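Local coordinates for 6-phospho-beta-glucosidase (PDB 1UP7), which hydrolyses cellobiose 6'-phosphate to glucose 6-phosphate and glucose, using NAD+ and a manganese ion as cofactors, at residues G11-P16 with K269-L274; K52-D57 with V282-E287. All coordinates share one frame; numbering follows the deposited sequence.

Interaction 1 (G11-P16 with K269-L274). With NAD (nicotinamide-adenine-dinucleotide), chain I.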
loop_
_atom_site.group_PDB
_atom_site.type_symbol
_atom_site.label_atom_id
_atom_site.label_comp_id
_atom_site.label_asym_id
_atom_site.label_seq_id
_atom_site.Cartn_x
_atom_site.Cartn_y
_atom_site.Cartn_z
ATOM N N GLY A 11 -32.912 -25.503 -15.205
ATOM C CA GLY A 11 -32.820 -26.896 -15.589
ATOM C C GLY A 11 -31.663 -27.670 -14.982
ATOM O O GLY A 11 -31.552 -28.859 -15.254
ATOM N N SER A 12 -30.797 -27.031 -14.181
ATOM C CA SER A 12 -29.729 -27.758 -13.499
ATOM C C SER A 12 -30.284 -28.913 -12.667
ATOM O O SER A 12 -31.338 -28.819 -12.040
ATOM C CB SER A 12 -28.870 -26.871 -12.583
ATOM O OG SER A 12 -28.156 -27.686 -11.669
ATOM N N SER A 13 -29.551 -30.018 -12.658
ATOM C CA SER A 13 -29.960 -31.155 -11.842
ATOM C C SER A 13 -29.787 -30.920 -10.343
ATOM O O SER A 13 -30.322 -31.700 -9.555
ATOM C CB SER A 13 -29.345 -32.475 -12.308
ATOM O OG SER A 13 -27.958 -32.517 -12.053
ATOM N N TYR A 14 -29.111 -29.833 -9.954
ATOM C CA TYR A 14 -29.012 -29.457 -8.536
ATOM C C TYR A 14 -30.182 -28.592 -8.036
ATOM O O TYR A 14 -30.298 -28.360 -6.807
ATOM C CB TYR A 14 -27.714 -28.686 -8.217
ATOM C CG TYR A 14 -26.412 -29.388 -8.464
ATOM C CD1 TYR A 14 -25.944 -30.398 -7.611
ATOM C CD2 TYR A 14 -25.608 -29.010 -9.541
ATOM C CE1 TYR A 14 -24.701 -31.023 -7.860
ATOM C CE2 TYR A 14 -24.388 -29.621 -9.793
ATOM C CZ TYR A 14 -23.937 -30.615 -8.951
ATOM O OH TYR A 14 -22.705 -31.170 -9.236
ATOM N N THR A 15 -31.013 -28.107 -8.970
ATOM C CA THR A 15 -32.125 -27.206 -8.629
ATOM C C THR A 15 -32.990 -27.706 -7.434
ATOM O O THR A 15 -33.278 -26.928 -6.538
ATOM C CB THR A 15 -32.966 -26.911 -9.890
ATOM O OG1 THR A 15 -32.258 -25.975 -10.713
ATOM C CG2 THR A 15 -34.272 -26.210 -9.547
ATOM N N PRO A 16 -33.364 -28.993 -7.402
ATOM C CA PRO A 16 -34.164 -29.521 -6.293
ATOM C C PRO A 16 -33.486 -29.289 -4.950
ATOM O O PRO A 16 -34.159 -28.927 -3.991
ATOM C CB PRO A 16 -34.238 -31.030 -6.592
ATOM C CG PRO A 16 -34.062 -31.125 -8.070
ATOM C CD PRO A 16 -33.035 -30.069 -8.367
ATOM N N LYS A 269 -24.071 -39.017 -18.241
ATOM C CA LYS A 269 -24.792 -40.231 -17.865
ATOM C C LYS A 269 -25.562 -40.008 -16.556
ATOM O O LYS A 269 -26.743 -40.310 -16.501
ATOM C CB LYS A 269 -23.879 -41.451 -17.714
ATOM C CG LYS A 269 -23.516 -42.169 -19.012
ATOM C CD LYS A 269 -22.013 -42.552 -19.006
ATOM C CE LYS A 269 -21.594 -43.330 -20.240
ATOM N NZ LYS A 269 -21.459 -44.795 -19.926
ATOM N N ILE A 270 -24.890 -39.499 -15.525
ATOM C CA ILE A 270 -25.515 -39.252 -14.237
ATOM C C ILE A 270 -26.754 -38.358 -14.424
ATOM O O ILE A 270 -27.837 -38.648 -13.908
ATOM C CB ILE A 270 -24.486 -38.582 -13.301
ATOM C CG1 ILE A 270 -23.485 -39.624 -12.772
ATOM C CG2 ILE A 270 -25.172 -37.745 -12.194
ATOM C CD1 ILE A 270 -22.096 -38.999 -12.537
ATOM N N GLU A 271 -26.580 -37.276 -15.178
ATOM C CA GLU A 271 -27.647 -36.327 -15.420
ATOM C C GLU A 271 -28.850 -36.940 -16.145
ATOM O O GLU A 271 -30.001 -36.626 -15.827
ATOM C CB GLU A 271 -27.109 -35.159 -16.218
ATOM C CG GLU A 271 -26.687 -33.993 -15.334
ATOM C CD GLU A 271 -26.742 -32.679 -16.090
ATOM O OE1 GLU A 271 -27.323 -32.668 -17.222
ATOM O OE2 GLU A 271 -26.201 -31.660 -15.557
ATOM N N LYS A 272 -28.596 -37.811 -17.114
ATOM C CA LYS A 272 -29.686 -38.439 -17.840
ATOM C C LYS A 272 -30.498 -39.379 -16.949
ATOM O O LYS A 272 -31.704 -39.537 -17.175
ATOM C CB LYS A 272 -29.206 -39.210 -19.080
ATOM N N GLU A 273 -29.840 -40.021 -15.976
ATOM C CA GLU A 273 -30.515 -40.864 -14.984
ATOM C C GLU A 273 -31.288 -40.001 -13.973
ATOM O O GLU A 273 -32.387 -40.351 -13.561
ATOM C CB GLU A 273 -29.516 -41.757 -14.240
ATOM C CG GLU A 273 -29.083 -43.022 -14.981
ATOM C CD GLU A 273 -27.731 -43.582 -14.490
ATOM O OE1 GLU A 273 -27.034 -42.923 -13.657
ATOM O OE2 GLU A 273 -27.343 -44.689 -14.939
ATOM N N LEU A 274 -30.710 -38.877 -13.569
ATOM C CA LEU A 274 -31.397 -37.959 -12.658
ATOM C C LEU A 274 -32.687 -37.409 -13.299
ATOM O O LEU A 274 -33.768 -37.438 -12.681
ATOM C CB LEU A 274 -30.465 -36.836 -12.203
ATOM C CG LEU A 274 -29.475 -37.239 -11.098
ATOM C CD1 LEU A 274 -28.443 -36.160 -10.884
ATOM C CD2 LEU A 274 -30.199 -37.565 -9.806
HETATM P PA NAD I . -25.671 -27.921 -16.214
HETATM O O1A NAD I . -25.034 -28.383 -17.463
HETATM O O2A NAD I . -26.841 -28.790 -15.702
HETATM O O5B NAD I . -26.182 -26.421 -16.553
HETATM C C5B NAD I . -27.213 -25.848 -15.792
HETATM C C4B NAD I . -28.278 -25.257 -16.707
HETATM O O4B NAD I . -27.795 -24.073 -17.337
HETATM C C3B NAD I . -28.751 -26.175 -17.828
HETATM O O3B NAD I . -30.131 -26.436 -17.625
HETATM C C2B NAD I . -28.521 -25.374 -19.112
HETATM O O2B NAD I . -29.574 -25.531 -20.040
HETATM C C1B NAD I . -28.521 -23.957 -18.565
HETATM N N9A NAD I . -27.858 -22.964 -19.405
HETATM C C8A NAD I . -26.755 -23.090 -20.228
HETATM N N7A NAD I . -26.521 -21.866 -20.750
HETATM C C5A NAD I . -27.392 -20.969 -20.251
HETATM C C6A NAD I . -27.602 -19.612 -20.455
HETATM N N6A NAD I . -26.841 -18.902 -21.282
HETATM N N1A NAD I . -28.641 -18.979 -19.782
HETATM C C2A NAD I . -29.467 -19.696 -18.933
HETATM N N3A NAD I . -29.266 -21.044 -18.763
HETATM C C4A NAD I . -28.252 -21.659 -19.412
HETATM O O3 NAD I . -24.491 -27.850 -15.124
HETATM P PN NAD I . -24.598 -27.861 -13.526
HETATM O O1N NAD I . -23.818 -29.064 -13.138
HETATM O O2N NAD I . -25.942 -27.674 -13.026
HETATM O O5D NAD I . -23.826 -26.534 -13.076
HETATM C C5D NAD I . -24.031 -25.253 -13.642
HETATM C C4D NAD I . -22.823 -24.375 -13.277
HETATM O O4D NAD I . -22.663 -24.210 -11.869
HETATM C C3D NAD I . -21.512 -24.973 -13.767
HETATM O O3D NAD I . -20.765 -23.897 -14.247
HETATM C C2D NAD I . -20.867 -25.573 -12.521
HETATM O O2D NAD I . -19.450 -25.617 -12.540
HETATM C C1D NAD I . -21.428 -24.748 -11.386
HETATM N N1N NAD I . -21.840 -25.619 -10.282
HETATM C C2N NAD I . -23.135 -25.437 -9.849
HETATM C C3N NAD I . -23.658 -26.181 -8.821
HETATM C C7N NAD I . -25.093 -25.941 -8.412
HETATM O O7N NAD I . -25.495 -25.845 -7.058
HETATM N N7N NAD I . -26.007 -25.802 -9.383
HETATM C C4N NAD I . -22.826 -27.135 -8.228
HETATM C C5N NAD I . -21.497 -27.332 -8.651
HETATM C C6N NAD I . -21.008 -26.552 -9.699
#

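Interaction 2 (K52-D57 with V282-E287)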
loop_
_atom_site.group_PDB
_atom_site.type_symbol
_atom_site.label_atom_id
_atom_site.label_comp_id
_atom_site.label_asym_id
_atom_site.label_seq_id
_atom_site.Cartn_x
_atom_site.Cartn_y
_atom_site.Cartn_z
ATOM N N LYS A 52 -42.136 -27.994 -7.922
ATOM C CA LYS A 52 -43.491 -27.651 -7.477
ATOM C C LYS A 52 -44.050 -28.703 -6.537
ATOM O O LYS A 52 -44.779 -28.387 -5.587
ATOM C CB LYS A 52 -44.452 -27.489 -8.662
ATOM C CG LYS A 52 -44.318 -26.182 -9.429
ATOM C CD LYS A 52 -45.499 -25.969 -10.350
ATOM C CE LYS A 52 -45.325 -24.700 -11.196
ATOM N NZ LYS A 52 -44.837 -24.905 -12.619
ATOM N N ARG A 53 -43.730 -29.959 -6.814
ATOM C CA ARG A 53 -44.162 -31.078 -5.973
ATOM C C ARG A 53 -43.494 -30.989 -4.583
ATOM O O ARG A 53 -44.122 -31.300 -3.577
ATOM C CB ARG A 53 -43.802 -32.396 -6.637
ATOM C CG ARG A 53 -44.950 -33.309 -7.001
ATOM C CD ARG A 53 -44.866 -33.993 -8.367
ATOM N NE ARG A 53 -43.644 -34.774 -8.583
ATOM C CZ ARG A 53 -42.909 -34.746 -9.711
ATOM N NH1 ARG A 53 -43.251 -33.991 -10.735
ATOM N NH2 ARG A 53 -41.826 -35.493 -9.819
ATOM N N LEU A 54 -42.234 -30.553 -4.524
ATOM C CA LEU A 54 -41.531 -30.404 -3.248
ATOM C C LEU A 54 -41.932 -29.160 -2.460
ATOM O O LEU A 54 -41.904 -29.177 -1.226
ATOM C CB LEU A 54 -39.990 -30.375 -3.405
ATOM C CG LEU A 54 -39.256 -31.546 -4.063
ATOM C CD1 LEU A 54 -37.981 -31.060 -4.698
ATOM C CD2 LEU A 54 -39.003 -32.704 -3.089
ATOM N N VAL A 55 -42.269 -28.088 -3.171
ATOM C CA VAL A 55 -42.580 -26.819 -2.544
ATOM C C VAL A 55 -43.924 -26.830 -1.833
ATOM O O VAL A 55 -44.096 -26.144 -0.839
ATOM C CB VAL A 55 -42.444 -25.650 -3.530
ATOM C CG1 VAL A 55 -43.013 -24.373 -2.948
ATOM C CG2 VAL A 55 -40.995 -25.490 -3.901
ATOM N N LYS A 56 -44.843 -27.667 -2.290
ATOM C CA LYS A 56 -46.097 -27.868 -1.574
ATOM C C LYS A 56 -46.793 -26.531 -1.281
ATOM O O LYS A 56 -47.401 -26.361 -0.222
ATOM C CB LYS A 56 -45.835 -28.648 -0.281
ATOM C CG LYS A 56 -45.792 -30.140 -0.455
ATOM C CD LYS A 56 -45.279 -30.849 0.805
ATOM C CE LYS A 56 -44.148 -31.828 0.490
ATOM N NZ LYS A 56 -44.432 -33.195 1.045
ATOM N N ASP A 57 -46.652 -25.586 -2.219
ATOM C CA ASP A 57 -47.280 -24.256 -2.180
ATOM C C ASP A 57 -46.771 -23.315 -1.090
ATOM O O ASP A 57 -47.441 -22.375 -0.705
ATOM C CB ASP A 57 -48.820 -24.352 -2.159
ATOM C CG ASP A 57 -49.489 -23.197 -2.896
ATOM O OD1 ASP A 57 -49.024 -22.839 -4.007
ATOM O OD2 ASP A 57 -50.480 -22.574 -2.442
ATOM N N VAL A 282 -40.969 -38.109 -5.770
ATOM C CA VAL A 282 -41.661 -37.351 -4.722
ATOM C C VAL A 282 -40.667 -36.739 -3.729
ATOM O O VAL A 282 -40.984 -35.788 -2.992
ATOM C CB VAL A 282 -42.734 -38.204 -3.953
ATOM C CG1 VAL A 282 -43.974 -38.433 -4.818
ATOM C CG2 VAL A 282 -42.171 -39.551 -3.469
ATOM N N GLU A 283 -39.457 -37.283 -3.722
ATOM C CA GLU A 283 -38.409 -36.843 -2.804
ATOM C C GLU A 283 -37.106 -36.799 -3.589
ATOM O O GLU A 283 -36.990 -37.485 -4.605
ATOM C CB GLU A 283 -38.340 -37.827 -1.606
ATOM C CG GLU A 283 -38.149 -37.176 -0.222
ATOM C CD GLU A 283 -39.371 -36.413 0.286
ATOM O OE1 GLU A 283 -40.369 -37.076 0.706
ATOM O OE2 GLU A 283 -39.331 -35.149 0.275
ATOM N N ILE A 284 -36.147 -35.981 -3.153
ATOM C CA ILE A 284 -34.854 -35.869 -3.837
ATOM C C ILE A 284 -34.126 -37.222 -3.844
ATOM O O ILE A 284 -33.945 -37.834 -2.780
ATOM C CB ILE A 284 -33.999 -34.756 -3.188
ATOM C CG1 ILE A 284 -34.774 -33.434 -3.230
ATOM C CG2 ILE A 284 -32.639 -34.613 -3.908
ATOM C CD1 ILE A 284 -34.112 -32.278 -2.529
ATOM N N PRO A 285 -33.734 -37.718 -5.022
ATOM C CA PRO A 285 -33.108 -39.042 -5.109
ATOM C C PRO A 285 -31.684 -39.004 -4.545
ATOM O O PRO A 285 -30.959 -37.995 -4.691
ATOM C CB PRO A 285 -33.048 -39.317 -6.621
ATOM C CG PRO A 285 -33.789 -38.180 -7.295
ATOM C CD PRO A 285 -33.790 -37.043 -6.336
ATOM N N GLU A 286 -31.269 -40.109 -3.929
ATOM C CA GLU A 286 -29.919 -40.196 -3.353
ATOM C C GLU A 286 -28.834 -40.024 -4.426
ATOM O O GLU A 286 -27.752 -39.518 -4.123
ATOM C CB GLU A 286 -29.735 -41.507 -2.552
ATOM C CG GLU A 286 -28.484 -41.518 -1.656
ATOM N N GLU A 287 -29.140 -40.423 -5.668
ATOM C CA GLU A 287 -28.198 -40.324 -6.789
ATOM C C GLU A 287 -27.697 -38.913 -7.084
ATOM O O GLU A 287 -26.691 -38.756 -7.785
ATOM C CB GLU A 287 -28.763 -40.926 -8.081
ATOM C CG GLU A 287 -27.948 -40.521 -9.316
ATOM C CD GLU A 287 -28.123 -41.421 -10.530
ATOM O OE1 GLU A 287 -28.874 -42.430 -10.477
ATOM O OE2 GLU A 287 -27.482 -41.104 -11.561
#

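Interaction 1 (G11-P16 with K269-L274)
Ser13 packs on Glu271 and Leu274 in a small buried contact beside the NAD site, where the turn after strand 4-8 meets helix 263-278. Its OG lies 3.8 Å from Glu271 CG and 3.9 Å from Leu274 CD1. The hydroxyl thus faces aliphatic carbon and has no polar partner in the model. Residues 11-16 belong to the dinucleotide-binding loop of the Rossmann fold, a type I turn from Ser12 to Thr15 leading into helix 15-25. Ser12 OG is anti to its own N (chi1 162°), which points it at the cofactor. It donates to NAD O2N at 2.6 Å. It also accepts a capping bond from Tyr14 N (2.9 Å, 160°). The Tyr14 ring lies with one face against the nicotinamide. Its CE2 is 3.3 Å from NAD C4N, and its CD2 is 3.2 Å from NAD N7N. An alanine here would remove this ring and is likely to leave the nicotinamide and its carboxamide freer to turn. Glu271 extends alongside the loop to the other phosphate, with OE2 2.9 Å from NAD O2A. Arg291 and Lys43 offer it long, weak ion pairs.

Interaction 2 (K52-D57 with V282-E287)
Leu54 and Val282 bury the most surface in this contact, with Arg53 next and Ile284 close behind. Leu54 stands near the end of helix 41-55 and projects at the 282-287 loop. Its CG is anti to the carbonyl carbon (chi1 -58°), and its two methyls meet different parts of the loop. CD2 rests 3.7 Å from Val282 O, so this methyl meets backbone and not the valine side chain. The side chain of Val282 starts out away from the helix; its CG1 stays 5.3 Å from Arg53 NE. CD1 of Leu54 packs on Ile284 CG1 at 4.3 Å, the apolar part of the contact. Ile284 also touches Glu17 and Lys20 of helix 15-25. It therefore sits against two helices of the Rossmann domain at once. Helix 41-55 links the parallel strands 33-37 and 60-63 of that domain. Its Val55 packs on strand 60-63 and helix 15-25, while Leu54 meets the loop that follows helix 263-278. The contact thus joins the nucleotide-binding domain to the C-terminal part of the chain, at the surface and away from the annotated sites. Arg53 holds the loop at its start. It makes no close contact with residues 282-287, but its NH2 hydrogen-bonds to the carbonyls of Tyr278 and Ala281. Glu283 is bent at chi2 (71°), which brings its carboxylate back toward the helix end. Its OE2 lies 4.2 Å from Leu54 CD2, the two side chains crossing obliquely. Lys56, just past the helix, has positive phi. Its NZ is 5.5 Å from Glu283 OE2, too far for a salt bridge, though the opposite charges may attract weakly.

In the fold
The two interactions lie on the same side of the chain's centre, with centres 13 Å apart. Their segments alternate along the chain: 11-16, 52-57, 269-274, 282-287. Each interaction joins the N-terminal Rossmann domain to the C-terminal family region. Interaction 1 lies at the cofactor and interaction 2 at the surface. Helix 263-278 and the loop after it supply the C-terminal halves of both. The contacts also touch: Pro16 O meets Ile284 CD1 at 3.7 Å, and Leu274 CD2 meets Glu287 CG at 3.7 Å. Glu287 comes close to Glu273, a like charge, but has a salt bridge to Lys277. Through these touches the cofactor loop and the end of helix 41-55 probably belong to one interdomain seam.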